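Local atomic coordinates of hypothetical protein VPA1032 (Vibrio parahaemolyticus, PDB entry 1ZBP), a protein that is of unknown function but belongs to the ImpE family, members of which are associated with bacterial type VI secretion. Residues 134-139 with 259-264; 171-176 with 194-199; 175-180 with 255-260. One frame throughout, in Å; residues are numbered along the deposited sequence.

Contact 1. Residues 134-139 with 259-264; sequences GFLAND and QVIKEL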
loop_
_atom_site.group_PDB
_atom_site.type_symbol
_atom_site.label_atom_id
_atom_site.label_comp_id
_atom_site.label_asym_id
_atom_site.label_seq_id
_atom_site.Cartn_x
_atom_site.Cartn_y
_atom_site.Cartn_z
ATOM N N GLY A 134 -1.826 22.022 1.983
ATOM C CA GLY A 134 -3.184 21.929 2.494
ATOM C C GLY A 134 -4.109 21.200 1.534
ATOM O O GLY A 134 -4.014 21.351 0.312
ATOM N N PHE A 135 -5.027 20.420 2.093
ATOM C CA PHE A 135 -5.946 19.648 1.278
ATOM C C PHE A 135 -7.389 19.755 1.722
ATOM O O PHE A 135 -7.704 20.149 2.847
ATOM C CB PHE A 135 -5.549 18.170 1.302
ATOM C CG PHE A 135 -4.461 17.824 0.332
ATOM C CD1 PHE A 135 -4.766 17.560 -0.997
ATOM C CD2 PHE A 135 -3.139 17.762 0.738
ATOM C CE1 PHE A 135 -3.789 17.258 -1.901
ATOM C CE2 PHE A 135 -2.142 17.456 -0.172
ATOM C CZ PHE A 135 -2.468 17.197 -1.490
ATOM N N LEU A 136 -8.266 19.396 0.799
ATOM C CA LEU A 136 -9.693 19.356 1.054
ATOM C C LEU A 136 -9.950 17.857 1.143
ATOM O O LEU A 136 -9.793 17.142 0.154
ATOM C CB LEU A 136 -10.463 19.959 -0.117
ATOM C CG LEU A 136 -11.239 21.232 0.199
ATOM C CD1 LEU A 136 -10.284 22.331 0.594
ATOM C CD2 LEU A 136 -12.051 21.636 -1.018
ATOM N N ALA A 137 -10.305 17.376 2.328
ATOM C CA ALA A 137 -10.546 15.946 2.517
ATOM C C ALA A 137 -12.008 15.682 2.821
ATOM O O ALA A 137 -12.503 16.029 3.887
ATOM C CB ALA A 137 -9.662 15.399 3.632
ATOM N N ASN A 138 -12.688 15.045 1.873
ATOM C CA ASN A 138 -14.114 14.759 1.998
ATOM C C ASN A 138 -14.825 16.113 2.095
ATOM O O ASN A 138 -15.684 16.318 2.959
ATOM C CB ASN A 138 -14.403 13.918 3.256
ATOM C CG ASN A 138 -13.821 12.499 3.179
ATOM O OD1 ASN A 138 -13.715 11.805 4.199
ATOM N ND2 ASN A 138 -13.450 12.062 1.971
ATOM N N ASP A 139 -14.435 17.045 1.225
ATOM C CA ASP A 139 -15.041 18.375 1.176
ATOM C C ASP A 139 -14.733 19.249 2.411
ATOM O O ASP A 139 -15.297 20.332 2.560
ATOM C CB ASP A 139 -16.564 18.217 0.998
ATOM C CG ASP A 139 -17.241 19.463 0.428
ATOM O OD1 ASP A 139 -18.496 19.494 0.397
ATOM O OD2 ASP A 139 -16.535 20.399 -0.001
ATOM N N GLN A 259 -8.562 16.914 -2.529
ATOM C CA GLN A 259 -8.564 18.030 -3.479
ATOM C C GLN A 259 -7.564 19.058 -2.949
ATOM O O GLN A 259 -7.830 19.702 -1.935
ATOM C CB GLN A 259 -9.959 18.654 -3.552
ATOM C CG GLN A 259 -10.670 18.428 -4.866
ATOM C CD GLN A 259 -10.151 19.336 -5.973
ATOM O OE1 GLN A 259 -9.022 19.831 -5.902
ATOM N NE2 GLN A 259 -10.973 19.553 -7.005
ATOM N N VAL A 260 -6.427 19.202 -3.630
ATOM C CA VAL A 260 -5.371 20.132 -3.216
ATOM C C VAL A 260 -5.820 21.596 -3.192
ATOM O O VAL A 260 -6.611 22.042 -4.026
ATOM C CB VAL A 260 -4.118 19.995 -4.147
ATOM C CG1 VAL A 260 -4.422 20.553 -5.553
ATOM C CG2 VAL A 260 -2.924 20.713 -3.545
ATOM N N ILE A 261 -5.321 22.340 -2.217
ATOM C CA ILE A 261 -5.657 23.748 -2.096
ATOM C C ILE A 261 -4.699 24.498 -3.023
ATOM O O ILE A 261 -3.513 24.573 -2.747
ATOM C CB ILE A 261 -5.521 24.180 -0.610
ATOM C CG1 ILE A 261 -6.606 23.470 0.191
ATOM C CG2 ILE A 261 -5.630 25.707 -0.453
ATOM C CD1 ILE A 261 -6.853 24.034 1.583
ATOM N N LYS A 262 -5.211 25.022 -4.136
ATOM C CA LYS A 262 -4.365 25.721 -5.100
ATOM C C LYS A 262 -4.113 27.153 -4.673
ATOM O O LYS A 262 -4.761 27.659 -3.761
ATOM C CB LYS A 262 -4.983 25.736 -6.523
ATOM C CG LYS A 262 -6.235 24.880 -6.765
ATOM C CD LYS A 262 -5.935 23.396 -6.930
ATOM C CE LYS A 262 -7.205 22.588 -7.273
ATOM N NZ LYS A 262 -6.946 21.112 -7.446
ATOM N N GLU A 263 -3.149 27.797 -5.323
ATOM C CA GLU A 263 -2.839 29.199 -5.048
ATOM C C GLU A 263 -3.016 29.910 -6.387
ATOM O O GLU A 263 -2.069 30.035 -7.162
ATOM C CB GLU A 263 -1.405 29.354 -4.549
ATOM C CG GLU A 263 -0.963 28.208 -3.672
ATOM C CD GLU A 263 0.376 28.460 -3.031
ATOM O OE1 GLU A 263 1.109 27.473 -2.770
ATOM O OE2 GLU A 263 0.682 29.647 -2.770
ATOM N N LEU A 264 -4.247 30.349 -6.647
ATOM C CA LEU A 264 -4.604 31.023 -7.890
ATOM C C LEU A 264 -3.523 31.980 -8.350
ATOM O O LEU A 264 -3.384 33.076 -7.814
ATOM C CB LEU A 264 -5.932 31.766 -7.726
ATOM C CG LEU A 264 -7.168 31.177 -8.412
ATOM C CD1 LEU A 264 -7.221 29.673 -8.226
ATOM C CD2 LEU A 264 -8.404 31.850 -7.850
#
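Leu136 N gives its hydrogen to Gln259 O at 2.8 Å, the shortest polar link between residues 134-139 and 259-264. The same two residues bond back, Gln259 N reaching Leu136 O at 3.0 Å, and form an antiparallel hydrogen-bonded pair. Two residues on, Ile261 N donates to Gly134 O at 3.0 Å, extending the pairing just past the end of strand 257-260.

Between these bonds lies the non-hydrogen-bonded pair Phe135 and Val260. Phe135 holds CG anti to its carbonyl carbon (chi1 -83°), and its ring slants against Val260. CD1 comes to 3.5 Å from Val260 CA, and CE1 to 3.6 Å from Val260 CB. Both residues are buried.

Leu136 and Gln259 project from the other face, their CB atoms 3.7 Å apart. Beyond CB, Leu136 sends CD1 across the Ile261 side chain at about a right angle, 3.9 Å from Ile261 CG1. Gln259 bends away from Leu136 instead, and its OE1 accepts Lys262 NZ on a lone pair at 2.9 Å.

Strand 257-260 is thus held by strand 135-137 on one flank and by strand 173-178 on the other, where Val260 bonds to Asn174. Strand 140-147 continues the sheet beyond 135-137, pairing Phe142 with Phe135, while Ile170 and Ile173 also pack on the Phe135 side chain.

Contact 2. Residues 171-176 with 194-199; sequences ASINTL and FDIDGL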
loop_
_atom_site.group_PDB
_atom_site.type_symbol
_atom_site.label_atom_id
_atom_site.label_comp_id
_atom_site.label_asym_id
_atom_site.label_seq_id
_atom_site.Cartn_x
_atom_site.Cartn_y
_atom_site.Cartn_z
ATOM N N ALA A 171 2.344 16.164 -1.414
ATOM C CA ALA A 171 2.394 17.538 -1.932
ATOM C C ALA A 171 2.251 17.621 -3.456
ATOM O O ALA A 171 1.872 18.667 -4.003
ATOM C CB ALA A 171 3.695 18.204 -1.509
ATOM N N SER A 172 2.566 16.521 -4.137
ATOM C CA SER A 172 2.466 16.454 -5.596
ATOM C C SER A 172 1.063 16.077 -6.053
ATOM O O SER A 172 0.797 16.036 -7.244
ATOM C CB SER A 172 3.457 15.424 -6.150
ATOM O OG SER A 172 4.784 15.930 -6.169
ATOM N N ILE A 173 0.166 15.805 -5.112
ATOM C CA ILE A 173 -1.195 15.412 -5.466
ATOM C C ILE A 173 -2.119 16.599 -5.691
ATOM O O ILE A 173 -2.161 17.528 -4.883
ATOM C CB ILE A 173 -1.844 14.523 -4.365
ATOM C CG1 ILE A 173 -1.082 13.200 -4.222
ATOM C CG2 ILE A 173 -3.294 14.264 -4.707
ATOM C CD1 ILE A 173 -1.438 12.419 -2.975
ATOM N N ASN A 174 -2.862 16.548 -6.798
ATOM C CA ASN A 174 -3.841 17.567 -7.148
ATOM C C ASN A 174 -5.233 17.003 -6.789
ATOM O O ASN A 174 -5.993 17.633 -6.060
ATOM C CB ASN A 174 -3.767 17.903 -8.639
ATOM C CG ASN A 174 -2.398 18.450 -9.060
ATOM O OD1 ASN A 174 -1.862 19.388 -8.457
ATOM N ND2 ASN A 174 -1.839 17.865 -10.111
ATOM N N THR A 175 -5.574 15.828 -7.309
ATOM C CA THR A 175 -6.847 15.202 -6.959
ATOM C C THR A 175 -6.567 13.742 -6.626
ATOM O O THR A 175 -5.625 13.149 -7.152
ATOM C CB THR A 175 -7.899 15.245 -8.112
ATOM O OG1 THR A 175 -7.336 14.666 -9.294
ATOM C CG2 THR A 175 -8.357 16.685 -8.395
ATOM N N LEU A 176 -7.365 13.157 -5.742
ATOM C CA LEU A 176 -7.170 11.746 -5.393
ATOM C C LEU A 176 -8.525 11.182 -5.019
ATOM O O LEU A 176 -9.300 11.821 -4.314
ATOM C CB LEU A 176 -6.181 11.603 -4.220
ATOM C CG LEU A 176 -5.596 10.231 -3.846
ATOM C CD1 LEU A 176 -6.569 9.495 -2.990
ATOM C CD2 LEU A 176 -5.243 9.425 -5.096
ATOM N N PHE A 194 -6.357 9.236 -9.745
ATOM C CA PHE A 194 -5.622 10.406 -9.294
ATOM C C PHE A 194 -5.261 11.387 -10.412
ATOM O O PHE A 194 -5.668 11.234 -11.569
ATOM C CB PHE A 194 -4.346 9.955 -8.585
ATOM C CG PHE A 194 -3.486 9.047 -9.412
ATOM C CD1 PHE A 194 -2.748 9.542 -10.482
ATOM C CD2 PHE A 194 -3.419 7.692 -9.134
ATOM C CE1 PHE A 194 -1.947 8.694 -11.258
ATOM C CE2 PHE A 194 -2.624 6.839 -9.903
ATOM C CZ PHE A 194 -1.891 7.337 -10.963
ATOM N N ASP A 195 -4.498 12.404 -10.028
ATOM C CA ASP A 195 -4.011 13.454 -10.914
ATOM C C ASP A 195 -2.896 14.090 -10.110
ATOM O O ASP A 195 -3.138 14.992 -9.315
ATOM C CB ASP A 195 -5.108 14.485 -11.202
ATOM C CG ASP A 195 -4.597 15.694 -11.988
ATOM O OD1 ASP A 195 -5.426 16.563 -12.344
ATOM O OD2 ASP A 195 -3.377 15.786 -12.252
ATOM N N ILE A 196 -1.680 13.589 -10.292
ATOM C CA ILE A 196 -0.538 14.114 -9.561
ATOM C C ILE A 196 0.480 14.707 -10.532
ATOM O O ILE A 196 0.572 14.291 -11.688
ATOM C CB ILE A 196 0.153 13.008 -8.693
ATOM C CG1 ILE A 196 1.076 12.159 -9.549
ATOM C CG2 ILE A 196 -0.904 12.080 -8.069
ATOM C CD1 ILE A 196 2.492 12.104 -9.027
ATOM N N ASP A 197 1.238 15.683 -10.047
ATOM C CA ASP A 197 2.270 16.328 -10.838
ATOM C C ASP A 197 3.314 15.288 -11.205
ATOM O O ASP A 197 3.790 14.553 -10.339
ATOM C CB ASP A 197 2.910 17.449 -10.019
ATOM C CG ASP A 197 1.898 18.490 -9.583
ATOM O OD1 ASP A 197 2.160 19.221 -8.597
ATOM O OD2 ASP A 197 0.840 18.576 -10.247
ATOM N N GLY A 198 3.662 15.218 -12.486
ATOM C CA GLY A 198 4.662 14.259 -12.921
ATOM C C GLY A 198 4.092 12.982 -13.515
ATOM O O GLY A 198 4.845 12.145 -14.028
ATOM N N LEU A 199 2.769 12.828 -13.442
ATOM C CA LEU A 199 2.088 11.647 -13.981
ATOM C C LEU A 199 0.772 12.029 -14.662
ATOM O O LEU A 199 0.213 11.242 -15.425
ATOM C CB LEU A 199 1.799 10.634 -12.866
ATOM C CG LEU A 199 2.990 10.058 -12.091
ATOM C CD1 LEU A 199 2.496 9.192 -10.940
ATOM C CD2 LEU A 199 3.869 9.262 -13.031
#
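Asn174 and Asp197 each hold CG anti to their own carbonyl carbon (chi1 -61° and -59°), and their side chains cross at about a right angle between residues 171-176 and 194-199. Asn174 ND2 donates to Asp197 OD2 at 2.8 Å. The acceptor lies close to the amide plane, but the donor stands above the carboxylate plane, the planes of the two groups being turned 52° against each other. A second, weak bond runs from Asn174 ND2 to Asp195 OD2 at 3.4 Å. With two acidic side chains close by, the amide is probably oriented by their negative charge, its NH2 turned to them.

The backbone behind this amide is out of step. Asp195 O takes hydrogens from two successive amides, Asn174 N at 3.0 Å and Thr175 N at 3.3 Å. Asn174 is therefore the extra residue, and the pairing slips by one between Ile173-Ile196 and Thr175-Asp195. Asp197 N closes the far end of the pairing on Ser172 O, at 2.9 Å.

Apolar side chains share the face turned away from Thr175 and Asp195. Ile173 CG1 approaches Ile196 CG2 at 4.0 Å, the two side chains crossing at a slant. Leu176 reaches across with CD2 to Phe194 CB, 3.6 Å away, while the Phe194 ring leads off from the contact toward Leu158. Ile156 and Val168, from a separate small sheet, lie over Ile173 and Ile196 on this buried side.

Two neighbouring amides converging on one carbonyl are the signature of a classic beta bulge. Here it sits in the antiparallel hairpin of strands 173-178 and 189-196, where the chain turns a corner at Asn174.

Contact 3. Residues 175-180 with 255-260; sequences TLEIKS and LQNLQV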
loop_
_atom_site.group_PDB
_atom_site.type_symbol
_atom_site.label_atom_id
_atom_site.label_comp_id
_atom_site.label_asym_id
_atom_site.label_seq_id
_atom_site.Cartn_x
_atom_site.Cartn_y
_atom_site.Cartn_z
ATOM N N THR A 175 -5.574 15.828 -7.309
ATOM C CA THR A 175 -6.847 15.202 -6.959
ATOM C C THR A 175 -6.567 13.742 -6.626
ATOM O O THR A 175 -5.625 13.149 -7.152
ATOM C CB THR A 175 -7.899 15.245 -8.112
ATOM O OG1 THR A 175 -7.336 14.666 -9.294
ATOM C CG2 THR A 175 -8.357 16.685 -8.395
ATOM N N LEU A 176 -7.365 13.157 -5.742
ATOM C CA LEU A 176 -7.170 11.746 -5.393
ATOM C C LEU A 176 -8.525 11.182 -5.019
ATOM O O LEU A 176 -9.300 11.821 -4.314
ATOM C CB LEU A 176 -6.181 11.603 -4.220
ATOM C CG LEU A 176 -5.596 10.231 -3.846
ATOM C CD1 LEU A 176 -6.569 9.495 -2.990
ATOM C CD2 LEU A 176 -5.243 9.425 -5.096
ATOM N N GLU A 177 -8.826 9.994 -5.514
ATOM C CA GLU A 177 -10.099 9.373 -5.209
ATOM C C GLU A 177 -9.878 7.915 -4.851
ATOM O O GLU A 177 -9.280 7.155 -5.620
ATOM C CB GLU A 177 -11.050 9.482 -6.407
ATOM C CG GLU A 177 -12.431 8.853 -6.183
ATOM C CD GLU A 177 -13.215 8.620 -7.480
ATOM O OE1 GLU A 177 -14.327 8.034 -7.400
ATOM O OE2 GLU A 177 -12.726 9.015 -8.573
ATOM N N ILE A 178 -10.347 7.533 -3.671
ATOM C CA ILE A 178 -10.209 6.158 -3.225
ATOM C C ILE A 178 -11.561 5.485 -3.393
ATOM O O ILE A 178 -12.548 5.890 -2.786
ATOM C CB ILE A 178 -9.778 6.104 -1.765
ATOM C CG1 ILE A 178 -8.536 6.981 -1.575
ATOM C CG2 ILE A 178 -9.460 4.663 -1.367
ATOM C CD1 ILE A 178 -8.013 6.989 -0.171
ATOM N N LYS A 179 -11.596 4.469 -4.244
ATOM C CA LYS A 179 -12.822 3.751 -4.531
ATOM C C LYS A 179 -13.154 2.741 -3.452
ATOM O O LYS A 179 -12.343 2.452 -2.570
ATOM C CB LYS A 179 -12.722 3.073 -5.914
ATOM C CG LYS A 179 -12.998 4.030 -7.082
ATOM C CD LYS A 179 -12.244 3.655 -8.363
ATOM C CE LYS A 179 -12.489 2.201 -8.796
ATOM N NZ LYS A 179 -11.836 1.830 -10.108
ATOM N N SER A 180 -14.376 2.233 -3.496
ATOM C CA SER A 180 -14.793 1.238 -2.522
ATOM C C SER A 180 -14.357 -0.099 -3.088
ATOM O O SER A 180 -14.303 -0.277 -4.310
ATOM C CB SER A 180 -16.303 1.293 -2.330
ATOM O OG SER A 180 -16.652 2.508 -1.653
ATOM N N LEU A 255 -11.232 7.860 4.029
ATOM C CA LEU A 255 -10.873 8.909 3.087
ATOM C C LEU A 255 -11.399 8.524 1.702
ATOM O O LEU A 255 -11.038 7.471 1.175
ATOM C CB LEU A 255 -9.350 9.073 3.037
ATOM C CG LEU A 255 -8.831 10.132 2.063
ATOM C CD1 LEU A 255 -9.259 11.520 2.538
ATOM C CD2 LEU A 255 -7.317 10.049 1.955
ATOM N N GLN A 256 -12.250 9.373 1.128
ATOM C CA GLN A 256 -12.805 9.123 -0.203
ATOM C C GLN A 256 -12.089 9.941 -1.279
ATOM O O GLN A 256 -11.736 9.402 -2.324
ATOM C CB GLN A 256 -14.307 9.446 -0.272
ATOM C CG GLN A 256 -15.242 8.396 0.305
ATOM C CD GLN A 256 -15.255 8.397 1.822
ATOM O OE1 GLN A 256 -15.454 9.442 2.452
ATOM N NE2 GLN A 256 -15.045 7.221 2.420
ATOM N N ASN A 257 -11.887 11.233 -1.036
ATOM C CA ASN A 257 -11.217 12.080 -2.019
ATOM C C ASN A 257 -10.334 13.170 -1.416
ATOM O O ASN A 257 -10.559 13.650 -0.305
ATOM C CB ASN A 257 -12.232 12.776 -2.941
ATOM C CG ASN A 257 -13.636 12.218 -2.810
ATOM O OD1 ASN A 257 -14.002 11.242 -3.478
ATOM N ND2 ASN A 257 -14.436 12.831 -1.935
ATOM N N LEU A 258 -9.315 13.546 -2.169
ATOM C CA LEU A 258 -8.425 14.618 -1.770
ATOM C C LEU A 258 -8.433 15.644 -2.893
ATOM O O LEU A 258 -8.333 15.287 -4.063
ATOM C CB LEU A 258 -6.999 14.112 -1.559
ATOM C CG LEU A 258 -6.661 13.488 -0.207
ATOM C CD1 LEU A 258 -5.201 13.046 -0.223
ATOM C CD2 LEU A 258 -6.907 14.494 0.905
ATOM N N GLN A 259 -8.562 16.914 -2.529
ATOM C CA GLN A 259 -8.564 18.030 -3.479
ATOM C C GLN A 259 -7.564 19.058 -2.949
ATOM O O GLN A 259 -7.830 19.702 -1.935
ATOM C CB GLN A 259 -9.959 18.654 -3.552
ATOM C CG GLN A 259 -10.670 18.428 -4.866
ATOM C CD GLN A 259 -10.151 19.336 -5.973
ATOM O OE1 GLN A 259 -9.022 19.831 -5.902
ATOM N NE2 GLN A 259 -10.973 19.553 -7.005
ATOM N N VAL A 260 -6.427 19.202 -3.630
ATOM C CA VAL A 260 -5.371 20.132 -3.216
ATOM C C VAL A 260 -5.820 21.596 -3.192
ATOM O O VAL A 260 -6.611 22.042 -4.026
ATOM C CB VAL A 260 -4.118 19.995 -4.147
ATOM C CG1 VAL A 260 -4.422 20.553 -5.553
ATOM C CG2 VAL A 260 -2.924 20.713 -3.545
#
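Leu176 and Leu258 exchange a pair of backbone hydrogen bonds between residues 175-180 and 255-260: Leu176 N to Leu258 O at 2.9 Å, and Leu258 N to Leu176 O at 2.8 Å. Farther along, Ile178 N points almost straight at Gln256 O, 2.7 Å away, with 170° at the hydrogen. The two strands run antiparallel, 175° between their directions.

The same carbonyls also receive CA-H groups. Asn257 CA lies 3.0 Å from Leu176 O, Thr175 CA 3.3 Å from Leu258 O, and Glu177 CA 3.3 Å from Gln256 O, so each oxygen meets an N-H and a CA-H of the opposing strand.

Apolar contacts gather on the buried face. The CB atoms of Leu176 and Leu258 meet at 3.7 Å. Ile178, with CG1 anti to its carbonyl carbon (chi1 -52°), crosses Leu255 at about a right angle, its CD1 3.8 Å from Leu255 CD2 and near Leu255 O as well. Trp243 covers Leu255 and Leu258 from strand 242-245.

On the opposite face the side chains are polar and simply run alongside one another. Thr175 CG2 rests against the amide end of Gln259, whose OE1 is held by Lys262. Glu177 and Asn257 point the same way, and the Glu177 carboxylate lies close to that of Glu193.

The chemistry is thus two-sided: main-chain bonds fix the register, leucine and isoleucine side chains pack on the buried face, and the polar outer face adds only side-by-side packing between the strands.

Overall arrangement
All three contacts belong to one antiparallel sheet and join four successive strands across it: 189-196, 173-178, 257-260 and 135-137. Contact 2 pairs the first two, contact 3 the middle two and contact 1 the last two, with centres 11 to 12 Å apart. Contact 2 is local, a hairpin; contacts 1 and 3 bring the late strand 257-260 back between two earlier ones. Contact 3 shares Thr175 and Leu176 with contact 2, and Gln259 and Val260 with contact 1. Where all three meet, Val260 N lies 2.9 Å from Asn174 O, a probable hydrogen bond. The C-terminal strand thus completes the sheet's middle, joining segments distant in sequence.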